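Local coordinates for extracellular solute-binding protein family 1 (Kribbella flavida, PDB 5IXP) that probably captures a solute outside the cell, possibly a sugar, and hands it to an ABC transporter for import, at residues G110-E116 with G268-Y274; S213-P217 with D230-T234; A138-W144 with A260-G266. Numbering follows the deposited sequence.

Contact 1 of 3, residues G110-E116 with G268-Y274; sequences GTDIGPE and GNWGGSY
Strands 110-116 and 269-274 run antiparallel, their axes 178° apart and 4.4 Å at closest approach, in the register Gly110 opposite Tyr274 (CA-CA 4.3 Å) and Pro115 opposite Asn269 (CA-CA 4.4 Å). Backbone bonds hold both ends: Thr111 N to Ser273 O 2.9 Å, Trp270 N to Gly114 O 2.9 Å and Glu116 N to Gly268 O 2.8 Å. Between them the pairing is irregular. Ser273 N to Asp112 O is weak at 3.5 Å, and Thr111 (phi/psi -96/-112) kinks its strand, while Gly271 and Gly272 have phi near +100°. A CB on Gly272 would clash with Asp112 O. A side chain bridges the gap: Asn269, chi1 t, accepts from Gly114 N at OD1 (2.8 Å), and its ND2 donates to Gly271 O (3.0 Å). Water 1 joins Asp112 OD1 and Ser273 OG, 2.7 Å from each; water 2 joins Glu116 O (2.8 Å) to Gly268 N (3.0 Å). By packing, Gly110 CA sits 3.5 Å from Tyr274 CD2, whose ring also makes a cation-pi contact with Lys95. Paired long strands crossing between lobes are characteristic of periplasmic-binding-protein folds. The Asn269 amide thus supplies a hydrogen-bond partner where the backbones part.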
# COMPACT_ATOMS: atom_id res chain seq x y z
N GLY A 110 -10.35 8.04 4.77
CA GLY A 110 -8.97 7.67 4.48
C GLY A 110 -7.94 8.50 5.24
O GLY A 110 -8.04 9.72 5.36
N THR A 111 -6.93 7.80 5.77
CA THR A 111 -5.80 8.46 6.41
C THR A 111 -4.67 8.59 5.39
O THR A 111 -4.82 9.35 4.43
CB THR A 111 -5.36 7.71 7.68
OG1 THR A 111 -4.83 6.43 7.35
CG2 THR A 111 -6.55 7.53 8.62
N ASP A 112 -3.56 7.88 5.56
CA ASP A 112 -2.43 8.07 4.65
C ASP A 112 -2.51 7.09 3.47
O ASP A 112 -3.42 6.26 3.36
CB ASP A 112 -1.11 7.94 5.41
CG ASP A 112 -0.89 6.55 6.01
OD1 ASP A 112 -1.87 5.79 6.16
OD2 ASP A 112 0.27 6.23 6.34
N ILE A 113 -1.54 7.22 2.54
CA ILE A 113 -1.43 6.33 1.39
C ILE A 113 0.04 6.00 1.15
O ILE A 113 0.94 6.62 1.72
CB ILE A 113 -2.03 6.94 0.10
CG1 ILE A 113 -1.61 8.40 -0.08
CG2 ILE A 113 -3.56 6.78 0.09
CD1 ILE A 113 -1.91 8.96 -1.50
N GLY A 114 0.28 5.03 0.27
CA GLY A 114 1.62 4.68 -0.14
C GLY A 114 1.79 4.75 -1.64
O GLY A 114 2.00 3.74 -2.32
N PRO A 115 1.68 5.96 -2.21
CA PRO A 115 1.85 6.08 -3.67
C PRO A 115 3.25 5.67 -4.07
O PRO A 115 4.23 5.97 -3.39
CB PRO A 115 1.60 7.57 -3.93
CG PRO A 115 2.06 8.23 -2.66
CD PRO A 115 1.62 7.28 -1.55
N GLU A 116 3.35 4.93 -5.18
CA GLU A 116 4.57 4.22 -5.50
C GLU A 116 5.34 4.86 -6.64
O GLU A 116 4.76 5.28 -7.65
CB GLU A 116 4.27 2.77 -5.87
CG GLU A 116 3.73 1.97 -4.68
CD GLU A 116 3.41 0.56 -5.06
OE1 GLU A 116 2.38 0.34 -5.72
OE2 GLU A 116 4.20 -0.32 -4.71
N GLY A 268 0.67 3.30 -8.89
CA GLY A 268 0.44 2.21 -7.95
C GLY A 268 0.37 2.72 -6.53
O GLY A 268 0.97 3.75 -6.19
N ASN A 269 -0.37 2.01 -5.70
CA ASN A 269 -0.43 2.32 -4.28
C ASN A 269 -0.16 1.06 -3.47
O ASN A 269 -0.66 -0.02 -3.80
CB ASN A 269 -1.76 2.88 -3.85
CG ASN A 269 -1.81 3.13 -2.35
OD1 ASN A 269 -1.19 4.07 -1.85
ND2 ASN A 269 -2.52 2.26 -1.63
N TRP A 270 0.63 1.21 -2.41
CA TRP A 270 0.87 0.15 -1.45
C TRP A 270 0.65 0.72 -0.05
O TRP A 270 1.48 1.48 0.45
CB TRP A 270 2.29 -0.42 -1.61
CG TRP A 270 2.71 -1.47 -0.61
CD1 TRP A 270 1.97 -2.00 0.41
CD2 TRP A 270 3.99 -2.12 -0.56
NE1 TRP A 270 2.72 -2.94 1.10
CE2 TRP A 270 3.96 -3.02 0.52
CE3 TRP A 270 5.16 -2.02 -1.32
CZ2 TRP A 270 5.06 -3.82 0.86
CZ3 TRP A 270 6.25 -2.81 -0.98
CH2 TRP A 270 6.19 -3.70 0.10
N GLY A 271 -0.47 0.35 0.58
CA GLY A 271 -0.69 0.64 1.99
C GLY A 271 -1.58 1.84 2.22
O GLY A 271 -2.24 2.38 1.32
N GLY A 272 -1.60 2.28 3.48
CA GLY A 272 -2.49 3.33 3.92
C GLY A 272 -3.70 2.77 4.64
O GLY A 272 -4.04 1.59 4.53
N SER A 273 -4.38 3.63 5.40
CA SER A 273 -5.40 3.14 6.31
C SER A 273 -6.65 4.00 6.23
O SER A 273 -6.75 4.93 5.42
CB SER A 273 -4.88 3.08 7.75
OG SER A 273 -3.79 2.17 7.86
N TYR A 274 -7.62 3.66 7.09
CA TYR A 274 -8.93 4.28 7.17
C TYR A 274 -9.36 4.32 8.62
O TYR A 274 -8.97 3.46 9.42
CB TYR A 274 -10.03 3.51 6.36
CG TYR A 274 -9.78 3.52 4.89
CD1 TYR A 274 -8.93 2.60 4.31
CD2 TYR A 274 -10.37 4.47 4.08
CE1 TYR A 274 -8.67 2.62 2.96
CE2 TYR A 274 -10.13 4.50 2.70
CZ TYR A 274 -9.28 3.57 2.16
OH TYR A 274 -9.02 3.58 0.81
O HOH W 1 -1.45 3.37 7.39
O HOH W 2 2.27 5.83 -8.69

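Contact 2 of 3, residues S213-P217 with D230-T234; sequences SAKLP and DAFAT
Neither segment pairs as a strand with the other; the nearest CA atoms, of Ala214 and Phe232, are 6.2 Å apart, and no hydrogen bond crosses. Residues 213-217 form a loop that opens with an ST turn, Lys215 N donating to Ser213 OG at 2.9 Å; Lys215 itself has positive phi (62/34). In 230-234, Ala231 is helical in its angles (-64/-39), Phe232 is extended (-145/152), and the chain turns a corner at Ala233. The loop between helices 195-209 and 221-226 thereby packs on the start of strand 232-238 in the solute-binding-protein fold. Side chains meet through apolar atoms alone; the contact buries 124 Å². Ala214 and Leu216 both direct CA-to-CB toward the other segment, as do Ala231 and Phe232. Ala214 CB lies 3.9 Å from Ala231 O and 4.2 Å from Phe232 CD2. Helix 221-226 adds Ala226 beside Leu216 and Ala231. Phe232 takes chi1 p (51°); Leu216, chi1 m and chi2 t, sets CD1 4.3 Å from Ala231 CB and, at the ring's edge, 3.9 Å from Phe232 CE2.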
# COMPACT_ATOMS: atom_id res chain seq x y z
N SER A 213 15.38 -11.63 -10.69
CA SER A 213 14.96 -11.61 -9.30
C SER A 213 16.11 -11.99 -8.37
O SER A 213 16.85 -12.94 -8.64
CB SER A 213 13.80 -12.58 -9.06
OG SER A 213 13.49 -12.64 -7.67
N ALA A 214 16.23 -11.26 -7.27
CA ALA A 214 17.16 -11.65 -6.22
C ALA A 214 16.61 -12.76 -5.33
O ALA A 214 17.36 -13.29 -4.50
CB ALA A 214 17.53 -10.44 -5.37
N LYS A 215 15.33 -13.12 -5.49
CA LYS A 215 14.71 -14.23 -4.74
C LYS A 215 14.70 -13.99 -3.24
O LYS A 215 14.81 -14.93 -2.45
CB LYS A 215 15.39 -15.57 -5.05
CG LYS A 215 15.67 -15.81 -6.52
CD LYS A 215 16.68 -16.94 -6.67
CE LYS A 215 17.03 -17.19 -8.12
NZ LYS A 215 15.84 -17.68 -8.85
N LEU A 216 14.56 -12.74 -2.81
CA LEU A 216 14.63 -12.42 -1.39
C LEU A 216 13.24 -12.14 -0.84
O LEU A 216 12.62 -11.14 -1.23
CB LEU A 216 15.53 -11.21 -1.17
CG LEU A 216 16.99 -11.46 -1.52
CD1 LEU A 216 17.68 -10.13 -1.71
CD2 LEU A 216 17.64 -12.27 -0.40
N PRO A 217 12.71 -12.98 0.05
CA PRO A 217 11.38 -12.73 0.61
C PRO A 217 11.36 -11.43 1.40
O PRO A 217 12.19 -11.20 2.27
CB PRO A 217 11.14 -13.94 1.51
CG PRO A 217 12.10 -14.99 1.00
CD PRO A 217 13.30 -14.21 0.58
N ASP A 230 25.17 -5.62 -3.47
CA ASP A 230 24.69 -5.28 -4.81
C ASP A 230 23.60 -6.23 -5.30
O ASP A 230 23.45 -6.40 -6.51
CB ASP A 230 25.86 -5.27 -5.79
CG ASP A 230 26.91 -4.22 -5.45
OD1 ASP A 230 26.60 -3.31 -4.65
OD2 ASP A 230 28.03 -4.31 -5.99
N ALA A 231 22.82 -6.82 -4.39
CA ALA A 231 21.92 -7.91 -4.76
C ALA A 231 20.83 -7.48 -5.75
O ALA A 231 20.47 -8.25 -6.64
CB ALA A 231 21.28 -8.52 -3.52
N PHE A 232 20.27 -6.28 -5.59
CA PHE A 232 19.22 -5.84 -6.51
C PHE A 232 19.31 -4.34 -6.75
O PHE A 232 19.75 -3.58 -5.89
CB PHE A 232 17.81 -6.22 -6.02
CG PHE A 232 17.53 -5.81 -4.60
CD1 PHE A 232 16.99 -4.56 -4.32
CD2 PHE A 232 17.78 -6.67 -3.54
CE1 PHE A 232 16.72 -4.18 -3.00
CE2 PHE A 232 17.52 -6.30 -2.23
CZ PHE A 232 16.99 -5.05 -1.96
N ALA A 233 18.85 -3.92 -7.94
CA ALA A 233 19.06 -2.55 -8.41
C ALA A 233 17.82 -1.67 -8.41
O ALA A 233 17.97 -0.45 -8.51
CB ALA A 233 19.63 -2.56 -9.84
N THR A 234 16.61 -2.24 -8.32
CA THR A 234 15.38 -1.44 -8.29
C THR A 234 14.39 -2.03 -7.30
O THR A 234 14.46 -3.21 -6.93
CB THR A 234 14.68 -1.37 -9.66
OG1 THR A 234 14.10 -2.65 -9.96
CG2 THR A 234 15.64 -0.97 -10.78

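Contact 3 of 3, residues A138-W144 with A260-G266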
# COMPACT_ATOMS: atom_id res chain seq x y z
N ALA A 138 13.20 7.83 -15.56
CA ALA A 138 11.74 7.77 -15.66
C ALA A 138 11.28 7.36 -17.06
O ALA A 138 10.24 6.69 -17.19
CB ALA A 138 11.14 9.13 -15.28
N LYS A 139 12.03 7.73 -18.10
CA LYS A 139 11.62 7.37 -19.46
C LYS A 139 11.82 5.89 -19.77
O LYS A 139 11.25 5.40 -20.75
CB LYS A 139 12.39 8.20 -20.48
CG LYS A 139 12.25 9.70 -20.30
CD LYS A 139 13.15 10.43 -21.30
CE LYS A 139 13.15 11.92 -21.05
NZ LYS A 139 14.08 12.62 -21.97
N LEU A 140 12.59 5.17 -18.96
CA LEU A 140 12.81 3.74 -19.20
C LEU A 140 11.60 2.88 -18.84
O LEU A 140 11.47 1.78 -19.39
CB LEU A 140 14.00 3.24 -18.38
CG LEU A 140 15.40 3.70 -18.70
CD1 LEU A 140 16.35 3.09 -17.67
CD2 LEU A 140 15.77 3.26 -20.10
N PHE A 141 10.74 3.33 -17.93
CA PHE A 141 9.78 2.43 -17.31
C PHE A 141 8.31 2.79 -17.51
O PHE A 141 7.55 2.74 -16.53
CB PHE A 141 9.99 2.37 -15.79
CG PHE A 141 11.40 2.09 -15.38
CD1 PHE A 141 12.17 1.19 -16.10
CD2 PHE A 141 11.94 2.72 -14.28
CE1 PHE A 141 13.48 0.93 -15.72
CE2 PHE A 141 13.24 2.46 -13.89
CZ PHE A 141 14.01 1.56 -14.62
N PRO A 142 7.84 3.14 -18.71
CA PRO A 142 6.42 3.51 -18.82
C PRO A 142 5.48 2.33 -18.54
O PRO A 142 4.37 2.54 -18.04
CB PRO A 142 6.30 4.02 -20.26
CG PRO A 142 7.35 3.29 -21.00
CD PRO A 142 8.51 3.19 -20.02
N ASP A 143 5.93 1.11 -18.81
CA ASP A 143 5.09 -0.07 -18.64
C ASP A 143 5.97 -1.23 -18.18
O ASP A 143 7.20 -1.14 -18.18
CB ASP A 143 4.36 -0.42 -19.94
CG ASP A 143 5.27 -0.44 -21.14
OD1 ASP A 143 6.32 -1.11 -21.09
OD2 ASP A 143 4.94 0.21 -22.14
N TRP A 144 5.33 -2.33 -17.79
CA TRP A 144 6.08 -3.43 -17.20
C TRP A 144 6.96 -4.11 -18.24
O TRP A 144 8.08 -4.54 -17.92
CB TRP A 144 5.12 -4.42 -16.53
CG TRP A 144 4.52 -3.81 -15.31
CD1 TRP A 144 3.25 -3.31 -15.17
CD2 TRP A 144 5.19 -3.57 -14.07
NE1 TRP A 144 3.09 -2.79 -13.90
CE2 TRP A 144 4.27 -2.94 -13.21
CE3 TRP A 144 6.49 -3.84 -13.60
CZ2 TRP A 144 4.60 -2.56 -11.90
CZ3 TRP A 144 6.82 -3.46 -12.31
CH2 TRP A 144 5.88 -2.84 -11.47
N ALA A 260 12.82 7.69 -9.13
CA ALA A 260 12.34 8.17 -10.42
C ALA A 260 10.83 8.41 -10.35
O ALA A 260 10.09 7.60 -9.79
CB ALA A 260 12.67 7.18 -11.53
N ASP A 261 10.38 9.52 -10.95
CA ASP A 261 8.98 9.92 -10.91
C ASP A 261 8.22 9.17 -12.00
O ASP A 261 7.85 9.71 -13.04
CB ASP A 261 8.87 11.43 -11.10
CG ASP A 261 7.45 11.96 -10.93
OD1 ASP A 261 6.51 11.17 -10.68
OD2 ASP A 261 7.27 13.18 -11.06
N VAL A 262 7.98 7.88 -11.73
CA VAL A 262 7.39 6.99 -12.72
C VAL A 262 6.88 5.77 -11.98
O VAL A 262 7.37 5.43 -10.90
CB VAL A 262 8.43 6.59 -13.81
CG1 VAL A 262 9.50 5.68 -13.21
CG2 VAL A 262 7.76 5.88 -14.99
N PHE A 263 5.87 5.11 -12.56
CA PHE A 263 5.52 3.79 -12.09
C PHE A 263 5.04 3.03 -13.32
O PHE A 263 4.17 3.53 -14.04
CB PHE A 263 4.45 3.78 -11.00
CG PHE A 263 4.38 2.48 -10.25
CD1 PHE A 263 5.39 2.13 -9.36
CD2 PHE A 263 3.34 1.59 -10.46
CE1 PHE A 263 5.35 0.94 -8.67
CE2 PHE A 263 3.29 0.38 -9.77
CZ PHE A 263 4.30 0.06 -8.88
N PRO A 264 5.59 1.84 -13.58
CA PRO A 264 5.18 1.10 -14.78
C PRO A 264 3.68 0.85 -14.76
O PRO A 264 3.12 0.43 -13.74
CB PRO A 264 5.98 -0.20 -14.69
CG PRO A 264 7.14 0.12 -13.79
CD PRO A 264 6.58 1.10 -12.79
N GLY A 265 3.02 1.13 -15.89
CA GLY A 265 1.59 0.99 -15.99
C GLY A 265 0.81 2.22 -15.59
O GLY A 265 -0.42 2.23 -15.73
N GLY A 266 1.47 3.26 -15.09
CA GLY A 266 0.79 4.49 -14.75
C GLY A 266 0.98 4.91 -13.31
O GLY A 266 1.67 5.90 -13.03
O HOH W 3 3.79 5.13 -16.94
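Trp144 lays one face of its indole over Pro264: the proline CB stands 3.6 Å from the centroid of the six-membered ring, 16° off the normal, a CH-pi contact. Pro264 is the second residue of a type II turn, Phe263 to Gly266, that fits against the N-terminus of helix 144-157, where Asp143 is the N-cap. This joins two loops of the solute-binding-protein fold, one leading into that helix and the other linking strands 257-260 and 269-276. The edge of Trp144 also points at the face of Phe263 in an offset edge-to-face pair, centroids 5.6 Å apart and planes at 89°. Gln177 hydrogen-bonds to both Trp144 NE1 and Pro264 O. Val262 packs on the ends of the type I turn Ala138 to Phe141: its CB is 4.0 Å from Ala138 CB, and its CG1 meets the edge of the Phe141 ring, 4.0 Å from CD2. Gly265, at phi 89°, occupies the third turn position, and its N donates to Pro142 O at 2.9 Å, the one direct hydrogen bond between the loops.

How the contacts relate
Contact 1 lies near the middle of the chain, its centre 5 Å from the chain's centre; contacts 2 and 3 lie 20 and 18 Å out. Centres are 24 Å apart for contacts 1 and 2, and 19 Å for each of the other pairs. In sequence order the outermost bracket is contact 1, contact 3 comes within it and contact 2 within contact 3. Strand 108-121 pairs with strand 269-276 in contact 1 and with strand 232-238, which begins in contact 2. Contacts 1 and 3 touch where Glu116 CB meets Phe263 CE1 at 3.5 Å. Loop 260-266 also leads into segment 268-274, while contact 2 packs loop 213-217 on the start of strand 232-238 of the same sheet.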